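Local coordinates for protein hydrazine synthase subunit alpha (Candidatus Kuenenia stuttgartiensis, PDB 5C2V) that catalyses, within the hydrazine synthase complex, the condensation of hydroxylamine with ammonia to give hydrazine, and carries two heme c groups, at residues 313-318 / 327-332; 286-291 / 299-304; 271-276 / 321-326. All blocks are in the same frame, centred on the assembly; numbering follows the deposited sequence.

Contact 1. Residues 313-318 / 327-332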
# COMPACT_ATOMS: atom_id res chain seq x y z
N LEU D 313 10.42 6.67 -18.37
CA LEU D 313 9.48 7.60 -18.99
C LEU D 313 8.05 7.09 -18.91
O LEU D 313 7.75 5.98 -19.34
CB LEU D 313 9.86 7.86 -20.45
CG LEU D 313 11.17 8.60 -20.73
CD1 LEU D 313 11.35 8.80 -22.23
CD2 LEU D 313 11.19 9.93 -20.01
N ALA D 314 7.17 7.91 -18.34
CA ALA D 314 5.76 7.54 -18.24
C ALA D 314 4.88 8.58 -18.93
O ALA D 314 5.31 9.71 -19.15
CB ALA D 314 5.35 7.39 -16.78
N ALA D 315 3.66 8.19 -19.27
CA ALA D 315 2.76 9.10 -19.98
C ALA D 315 1.29 8.92 -19.60
O ALA D 315 0.82 7.79 -19.42
CB ALA D 315 2.93 8.94 -21.48
N VAL D 316 0.58 10.03 -19.48
CA VAL D 316 -0.87 10.01 -19.30
C VAL D 316 -1.51 11.11 -20.14
O VAL D 316 -1.03 12.24 -20.15
CB VAL D 316 -1.28 10.20 -17.81
CG1 VAL D 316 -1.01 8.93 -17.02
CG2 VAL D 316 -0.56 11.38 -17.19
N SER D 317 -2.58 10.78 -20.85
CA SER D 317 -3.23 11.73 -21.75
C SER D 317 -3.65 13.01 -21.02
O SER D 317 -4.23 12.95 -19.94
CB SER D 317 -4.45 11.10 -22.42
OG SER D 317 -5.57 11.09 -21.55
N TRP D 318 -3.33 14.15 -21.62
CA TRP D 318 -3.67 15.44 -21.02
C TRP D 318 -5.18 15.65 -20.97
O TRP D 318 -5.70 16.21 -20.00
CB TRP D 318 -3.01 16.58 -21.80
CG TRP D 318 -3.71 17.89 -21.60
CD1 TRP D 318 -4.58 18.50 -22.47
CD2 TRP D 318 -3.62 18.76 -20.46
NE1 TRP D 318 -5.02 19.68 -21.94
CE2 TRP D 318 -4.45 19.87 -20.71
CE3 TRP D 318 -2.91 18.70 -19.26
CZ2 TRP D 318 -4.59 20.91 -19.80
CZ3 TRP D 318 -3.06 19.74 -18.35
CH2 TRP D 318 -3.89 20.83 -18.63
N GLU D 327 0.52 4.69 -19.31
CA GLU D 327 1.37 3.76 -20.04
C GLU D 327 2.84 3.90 -19.67
O GLU D 327 3.28 4.95 -19.19
CB GLU D 327 1.19 3.93 -21.55
CG GLU D 327 1.48 5.34 -22.05
CD GLU D 327 1.36 5.45 -23.56
OE1 GLU D 327 1.58 4.43 -24.25
OE2 GLU D 327 1.05 6.55 -24.05
N LYS D 328 3.61 2.84 -19.91
CA LYS D 328 5.05 2.85 -19.68
C LYS D 328 5.80 2.96 -21.00
O LYS D 328 5.71 2.07 -21.85
CB LYS D 328 5.48 1.58 -18.94
CG LYS D 328 6.37 1.83 -17.73
CD LYS D 328 5.60 2.50 -16.61
CE LYS D 328 6.43 2.59 -15.35
NZ LYS D 328 5.65 3.15 -14.21
N LEU D 329 6.53 4.05 -21.18
CA LEU D 329 7.21 4.31 -22.44
C LEU D 329 8.57 3.62 -22.57
O LEU D 329 9.06 3.41 -23.68
CB LEU D 329 7.40 5.82 -22.63
CG LEU D 329 6.11 6.65 -22.67
CD1 LEU D 329 6.42 8.12 -22.87
CD2 LEU D 329 5.18 6.14 -23.76
N THR D 330 9.17 3.25 -21.44
CA THR D 330 10.55 2.75 -21.43
C THR D 330 10.76 1.62 -20.41
O THR D 330 9.81 1.09 -19.84
CB THR D 330 11.57 3.86 -21.11
OG1 THR D 330 11.25 4.45 -19.84
CG2 THR D 330 11.57 4.94 -22.18
N GLY D 331 12.03 1.26 -20.21
CA GLY D 331 12.40 0.36 -19.13
C GLY D 331 12.86 -1.04 -19.51
O GLY D 331 13.37 -1.77 -18.67
N LYS D 332 12.70 -1.41 -20.78
CA LYS D 332 13.04 -2.76 -21.20
C LYS D 332 14.51 -2.91 -21.59
O LYS D 332 14.98 -4.03 -21.81
CB LYS D 332 12.13 -3.18 -22.36
CG LYS D 332 10.81 -3.78 -21.89
CD LYS D 332 9.68 -3.50 -22.86
CE LYS D 332 8.39 -3.17 -22.12
NZ LYS D 332 7.79 -1.89 -22.57

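Contact 2. Residues 286-291 / 299-304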
# COMPACT_ATOMS: atom_id res chain seq x y z
N ARG D 286 7.88 12.34 -9.91
CA ARG D 286 7.41 12.72 -11.23
C ARG D 286 7.94 14.11 -11.58
O ARG D 286 7.53 15.10 -10.97
CB ARG D 286 5.88 12.69 -11.29
CG ARG D 286 5.27 11.43 -10.69
CD ARG D 286 3.75 11.45 -10.76
NE ARG D 286 3.16 10.57 -9.76
CZ ARG D 286 2.79 9.31 -9.99
NH1 ARG D 286 2.95 8.78 -11.20
NH2 ARG D 286 2.26 8.58 -9.02
N SER D 287 8.83 14.18 -12.56
CA SER D 287 9.46 15.47 -12.87
C SER D 287 9.65 15.69 -14.37
O SER D 287 9.51 14.76 -15.16
CB SER D 287 10.81 15.58 -12.16
OG SER D 287 11.75 14.67 -12.70
N GLN D 288 9.97 16.93 -14.73
CA GLN D 288 10.28 17.29 -16.11
C GLN D 288 9.14 16.94 -17.06
O GLN D 288 9.35 16.40 -18.15
CB GLN D 288 11.58 16.61 -16.56
CG GLN D 288 12.77 16.95 -15.67
CD GLN D 288 13.93 15.98 -15.84
OE1 GLN D 288 13.98 15.22 -16.81
NE2 GLN D 288 14.86 16.01 -14.90
N ALA D 289 7.92 17.26 -16.64
CA ALA D 289 6.72 16.93 -17.41
C ALA D 289 6.51 17.88 -18.58
O ALA D 289 6.55 19.10 -18.43
CB ALA D 289 5.50 16.94 -16.50
N LYS D 290 6.28 17.30 -19.76
CA LYS D 290 5.95 18.07 -20.95
C LYS D 290 4.80 17.39 -21.69
O LYS D 290 4.46 16.24 -21.40
CB LYS D 290 7.17 18.22 -21.87
CG LYS D 290 8.34 18.94 -21.22
CD LYS D 290 9.46 19.20 -22.20
CE LYS D 290 10.70 19.73 -21.50
NZ LYS D 290 10.42 20.97 -20.73
N ILE D 291 4.19 18.09 -22.64
CA ILE D 291 3.01 17.58 -23.33
C ILE D 291 3.22 17.46 -24.83
O ILE D 291 3.72 18.38 -25.48
CB ILE D 291 1.78 18.47 -23.06
CG1 ILE D 291 1.63 18.73 -21.55
CG2 ILE D 291 0.52 17.84 -23.62
CD1 ILE D 291 0.43 19.57 -21.19
N VAL D 299 3.99 13.65 -20.93
CA VAL D 299 5.12 12.74 -20.85
C VAL D 299 6.08 13.24 -19.78
O VAL D 299 6.53 14.38 -19.83
CB VAL D 299 5.86 12.61 -22.19
CG1 VAL D 299 7.13 11.78 -22.03
CG2 VAL D 299 4.95 12.00 -23.25
N TYR D 300 6.37 12.39 -18.81
CA TYR D 300 7.17 12.81 -17.67
C TYR D 300 8.18 11.76 -17.23
O TYR D 300 8.06 10.58 -17.57
CB TYR D 300 6.25 13.18 -16.50
CG TYR D 300 5.40 12.04 -15.99
CD1 TYR D 300 4.24 11.65 -16.66
CD2 TYR D 300 5.73 11.36 -14.82
CE1 TYR D 300 3.45 10.62 -16.19
CE2 TYR D 300 4.94 10.33 -14.34
CZ TYR D 300 3.81 9.96 -15.03
OH TYR D 300 3.02 8.93 -14.56
N VAL D 301 9.17 12.22 -16.49
CA VAL D 301 10.18 11.35 -15.92
C VAL D 301 9.67 10.76 -14.62
O VAL D 301 9.37 11.49 -13.66
CB VAL D 301 11.51 12.09 -15.66
CG1 VAL D 301 12.44 11.23 -14.81
CG2 VAL D 301 12.17 12.47 -16.98
N GLU D 302 9.55 9.44 -14.60
CA GLU D 302 9.15 8.72 -13.40
C GLU D 302 10.39 8.09 -12.77
O GLU D 302 10.94 7.12 -13.29
CB GLU D 302 8.11 7.66 -13.74
CG GLU D 302 7.32 7.14 -12.55
CD GLU D 302 6.31 6.08 -12.95
OE1 GLU D 302 5.11 6.39 -13.01
OE2 GLU D 302 6.73 4.93 -13.20
N SER D 303 10.82 8.67 -11.66
CA SER D 303 12.02 8.23 -10.97
C SER D 303 11.68 7.22 -9.88
O SER D 303 10.70 7.39 -9.15
CB SER D 303 12.76 9.42 -10.36
OG SER D 303 11.98 10.06 -9.38
N PRO D 304 12.49 6.16 -9.78
CA PRO D 304 12.36 5.11 -8.76
C PRO D 304 12.33 5.69 -7.35
O PRO D 304 11.60 5.21 -6.49
CB PRO D 304 13.62 4.27 -8.96
CG PRO D 304 14.00 4.49 -10.38
CD PRO D 304 13.64 5.91 -10.67

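Contact 3. Residues 271-276 / 321-326. With ZN (zinc ion), chain B; HEC (heme c), chain C.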
# COMPACT_ATOMS: atom_id res chain seq x y z
N PRO D 271 -5.02 19.39 -9.13
CA PRO D 271 -4.23 18.19 -9.44
C PRO D 271 -4.53 17.63 -10.83
O PRO D 271 -5.65 17.77 -11.32
CB PRO D 271 -4.66 17.20 -8.36
CG PRO D 271 -6.06 17.61 -8.04
CD PRO D 271 -6.06 19.11 -8.12
N ILE D 272 -3.53 17.01 -11.44
CA ILE D 272 -3.72 16.34 -12.72
C ILE D 272 -3.58 14.83 -12.55
O ILE D 272 -4.53 14.09 -12.78
CB ILE D 272 -2.74 16.85 -13.79
CG1 ILE D 272 -3.03 18.31 -14.12
CG2 ILE D 272 -2.83 16.00 -15.05
CD1 ILE D 272 -4.40 18.55 -14.71
N TYR D 273 -2.39 14.38 -12.15
CA TYR D 273 -2.20 12.95 -11.90
C TYR D 273 -1.15 12.64 -10.84
O TYR D 273 -0.13 13.33 -10.74
CB TYR D 273 -1.83 12.24 -13.21
CG TYR D 273 -1.92 10.74 -13.14
CD1 TYR D 273 -3.15 10.09 -13.19
CD2 TYR D 273 -0.77 9.95 -13.04
CE1 TYR D 273 -3.24 8.71 -13.13
CE2 TYR D 273 -0.85 8.57 -12.98
CZ TYR D 273 -2.09 7.96 -13.02
OH TYR D 273 -2.17 6.59 -12.97
N GLY D 274 -1.40 11.60 -10.05
CA GLY D 274 -0.40 11.07 -9.14
C GLY D 274 -0.54 11.34 -7.65
O GLY D 274 0.25 10.83 -6.86
N ASN D 275 -1.51 12.16 -7.25
CA ASN D 275 -1.65 12.51 -5.84
C ASN D 275 -2.69 11.71 -5.05
O ASN D 275 -2.79 11.84 -3.83
CB ASN D 275 -1.98 14.00 -5.71
CG ASN D 275 -1.76 14.52 -4.30
OD1 ASN D 275 -0.62 14.63 -3.84
ND2 ASN D 275 -2.85 14.85 -3.61
N CYS D 276 -3.46 10.86 -5.73
CA CYS D 276 -4.62 10.25 -5.09
C CYS D 276 -4.54 8.73 -5.01
O CYS D 276 -3.86 8.08 -5.80
CB CYS D 276 -5.90 10.67 -5.83
SG CYS D 276 -6.32 12.43 -5.67
N PRO D 321 -6.55 12.61 -17.94
CA PRO D 321 -5.48 12.09 -17.09
C PRO D 321 -5.97 11.11 -16.03
O PRO D 321 -6.17 11.49 -14.87
CB PRO D 321 -4.91 13.35 -16.44
CG PRO D 321 -6.05 14.30 -16.41
CD PRO D 321 -6.86 14.02 -17.64
N PHE D 322 -6.18 9.86 -16.43
CA PHE D 322 -6.60 8.82 -15.51
C PHE D 322 -5.78 7.55 -15.72
O PHE D 322 -4.91 7.50 -16.59
CB PHE D 322 -8.10 8.53 -15.68
CG PHE D 322 -8.96 9.75 -15.53
CD1 PHE D 322 -9.36 10.19 -14.28
CD2 PHE D 322 -9.37 10.46 -16.65
CE1 PHE D 322 -10.15 11.31 -14.14
CE2 PHE D 322 -10.16 11.59 -16.52
CZ PHE D 322 -10.56 12.01 -15.26
N ASN D 323 -6.06 6.53 -14.92
CA ASN D 323 -5.31 5.28 -14.98
C ASN D 323 -5.49 4.54 -16.30
O ASN D 323 -4.60 3.82 -16.75
CB ASN D 323 -5.70 4.37 -13.82
CG ASN D 323 -5.35 4.96 -12.47
OD1 ASN D 323 -4.38 5.70 -12.34
ND2 ASN D 323 -6.15 4.62 -11.45
N LYS D 324 -6.66 4.71 -16.92
CA LYS D 324 -6.97 4.01 -18.16
C LYS D 324 -6.09 4.48 -19.32
O LYS D 324 -5.88 3.75 -20.28
CB LYS D 324 -8.45 4.19 -18.51
CG LYS D 324 -8.89 5.63 -18.69
CD LYS D 324 -10.40 5.73 -18.92
CE LYS D 324 -11.18 5.28 -17.69
NZ LYS D 324 -12.65 5.39 -17.90
N THR D 325 -5.59 5.71 -19.23
CA THR D 325 -4.71 6.25 -20.26
C THR D 325 -3.22 6.13 -19.90
O THR D 325 -2.36 6.52 -20.69
CB THR D 325 -5.02 7.73 -20.54
OG1 THR D 325 -4.64 8.54 -19.41
CG2 THR D 325 -6.51 7.92 -20.82
N TYR D 326 -2.92 5.60 -18.72
CA TYR D 326 -1.54 5.47 -18.27
C TYR D 326 -0.77 4.44 -19.09
O TYR D 326 -1.34 3.43 -19.52
CB TYR D 326 -1.49 5.10 -16.78
CG TYR D 326 -0.08 4.96 -16.22
CD1 TYR D 326 0.57 3.73 -16.23
CD2 TYR D 326 0.59 6.05 -15.69
CE1 TYR D 326 1.85 3.60 -15.72
CE2 TYR D 326 1.87 5.93 -15.18
CZ TYR D 326 2.49 4.70 -15.19
OH TYR D 326 3.76 4.57 -14.68
ZN ZN B . -6.72 13.44 -3.66
FE HEC C . -9.54 19.29 -0.68
CHA HEC C . -6.91 17.14 -1.32
CHB HEC C . -8.25 21.52 -2.94
CHC HEC C . -11.92 21.62 0.24
CHD HEC C . -10.71 17.17 1.75
NA HEC C . -7.89 19.32 -1.90
C1A HEC C . -6.93 18.34 -2.01
C2A HEC C . -5.94 18.77 -2.97
C3A HEC C . -6.31 19.98 -3.42
C4A HEC C . -7.54 20.35 -2.75
CMA HEC C . -5.55 20.83 -4.46
CAA HEC C . -4.69 17.97 -3.39
CBA HEC C . -4.95 17.25 -4.70
CGA HEC C . -5.97 16.16 -4.53
O1A HEC C . -6.93 16.10 -5.34
O2A HEC C . -5.84 15.35 -3.58
NB HEC C . -9.92 21.28 -1.15
C1B HEC C . -9.42 21.86 -2.30
C2B HEC C . -10.35 22.89 -2.72
C3B HEC C . -11.36 22.93 -1.85
C4B HEC C . -11.12 21.91 -0.84
CMB HEC C . -10.19 23.81 -3.96
CAB HEC C . -12.57 23.89 -1.92
CBB HEC C . -12.54 24.87 -0.73
NC HEC C . -11.08 19.36 0.70
C1C HEC C . -11.87 20.46 0.98
C2C HEC C . -12.70 20.13 2.12
C3C HEC C . -12.29 18.95 2.60
C4C HEC C . -11.31 18.41 1.68
CMC HEC C . -13.64 21.11 2.85
CAC HEC C . -12.87 18.24 3.84
CBC HEC C . -11.78 18.15 4.93
ND HEC C . -8.90 17.45 0.10
C1D HEC C . -9.58 16.75 1.10
C2D HEC C . -8.90 15.50 1.34
C3D HEC C . -7.71 15.49 0.37
C4D HEC C . -7.79 16.74 -0.35
CMD HEC C . -9.31 14.41 2.36
CAD HEC C . -6.64 14.39 0.20
CBD HEC C . -5.82 14.31 1.48
CGD HEC C . -4.79 13.23 1.35
O1D HEC C . -4.15 12.89 2.38
O2D HEC C . -4.61 12.69 0.22
O HOH W 1 -5.83 12.26 -2.16

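Contact 1. Residues 313-318 / 327-332
The outermost strand of a propeller blade is joined here by a short antiparallel ladder, in which Ala314 and Ala315 of strand 312-317 pair with Lys328 and Glu327. Ala315 and Glu327 form a hydrogen-bonded pair: Ala315 N donates to Glu327 O at 3.3 Å, and Glu327 N returns a bond to Ala315 O at 3.1 Å. Next along the ladder, Ala314 and Lys328 form a non-hydrogen-bonded pair. Leu329 has already left the strand, yet its N still donates to Leu313 O (2.9 Å).

One step further a side chain takes over the role of the backbone. Leu313 N gives its hydrogen to Thr330 OG1 at 2.8 Å, in a fairly straight bond of 160°. A chi1 of 58° sets OG1 between the backbone N and carbonyl carbon of Thr330. The same oxygen is hydrogen-bonded to Gln312 OE1, which helps to fix the rotation of the hydroxyl.

This strand-to-edge pairing completes the four-stranded antiparallel sheet expected of a blade in the N-terminal six-bladed beta-propeller. Its apolar side is carried by Leu329, whose CB lies 3.9 Å from Leu313 CB. The branch Leu329 CD1 reaches Ala315 CB at 3.8 Å, and Glu327 CG comes against Ala315 CB as well. Thr330 CG2 touches CB, CG and CD1 of Leu313, the two side chains crossing obliquely. Leu313 and Thr330 also meet Tyr337 and Phe363, which belong to the next four-stranded sheet.

The charged tips of the edge strand's side chains find other partners: Glu327 OE2 forms a salt bridge with Lys297, and Lys328 NZ forms one with Glu302 and a hydrogen bond with Tyr326 OH.

Contact 2. Residues 286-291 / 299-304
Arg286 lays its aliphatic chain beside the ring of Tyr300, the two side chains pointing the same way. Its CB lies 3.8 Å from Tyr300 CD2, and its CG the same distance from Tyr300 CE2, so the methylenes follow one side of the phenol towards the hydroxyl. The extended run from CG to NE carries the guanidinium to the far end of the ring, with the two planes 56° apart. There Tyr300 OH sits at the guanidinium edge, near its plane, in a weak hydrogen bond of 3.4 Å from Arg286 NH1. That nitrogen also forms a long salt bridge, 3.7 Å, to Glu302 OE1. Stronger support comes from elsewhere: Arg286 NH2 donates to Ile280 O, while Glu302 OE1 is hydrogen-bonded to Tyr326 OH and Glu302 OE2 forms a salt bridge with Lys328.

The backbones form an antiparallel hairpin interrupted by a beta bulge. Ser287 N donates to Val301 O at 3.0 Å and Ser287 O receives a bond from Val301 N. Gln288, with positive phi, turns a corner, and the register has shifted by one when Lys290 N reaches Val299 O at 2.9 Å, a bond answered by Val299 N to Lys290 O. In the interval Ala289 CB rests on Tyr300 CB, 3.8 Å away. At the corner, Gln288 OE1 lies against Val301 CG2 while accepting a hydrogen bond from Ser339 N.

The hairpin forms the first two strands of a four-stranded antiparallel blade of the six-bladed propeller. Strand 297-303 is hydrogen-bonded on its other side to strand 312-317, through Tyr300 and Ala314. Arg286 and Tyr300 touch Ile259 of strand 256-262 in the preceding sheet, whereas Gln288 and Val301 lie on Pro340 of strand 336-342 in the following one.

Contact 3. Residues 271-276 / 321-326
Two partners grip the phenol hydroxyl of Tyr273: it donates to Asn323 OD1 of the loop, at 2.5 Å from Tyr273 OH, and is also hydrogen-bonded to Ile280 N. The amide oxygen sits at the ring edge, near its plane. The two side chains cross at about a right angle, and their planes are 83° apart. Tyr273 CG stands anti to the backbone N (chi1 -167°), and the ring lies against the loop, where Tyr326 CD2 is 4.0 Å from Tyr273 CE2 in a crossed arrangement. Ile272 CG2 meets Pro321 CB at 3.6 Å, and Pro321 O, near Tyr273 CD1, is hydrogen-bonded to Arg565. Ile272 and Tyr273 both lie opposite Ile259 of strand 256-262, a classic beta bulge on the last strand of the preceding blade, which is consistent with both side chains meeting the loop.

Just beyond the bulge the chain enters the heme site. Cys276 SG binds the zinc ion at 2.3 Å, alongside His560, a water and the propionate oxygen O2A of heme c. Asn275 ND2 donates to that same O2A at 3.0 Å. Metal and amide together hold the propionate in place and would probably stabilise its negative charge, tying the heme of the middle domain to the propeller.

Overall arrangement
All three contacts lie on one side of the chain's centre, in and beside a single propeller blade whose strands 285-291, 297-303, 312-317 and 327-328 follow one another in sequence and space. Contact 2 pairs the first two strands and contact 1 the last two, their centres about 9 Å apart; strands 297-303 and 312-317 are neighbours, so both contacts share the sheet. Contact 3 is centred about 12 Å from contact 1 and 13 Å from contact 2. Along the chain contact 2 is nested in the loop closed by contact 3, while contacts 1 and 3 alternate. Tyr326 touches Val316 and Glu302, linking all three. Contact 3 connects this blade with the segment carrying the zinc ligand Cys276, beside the middle-domain heme.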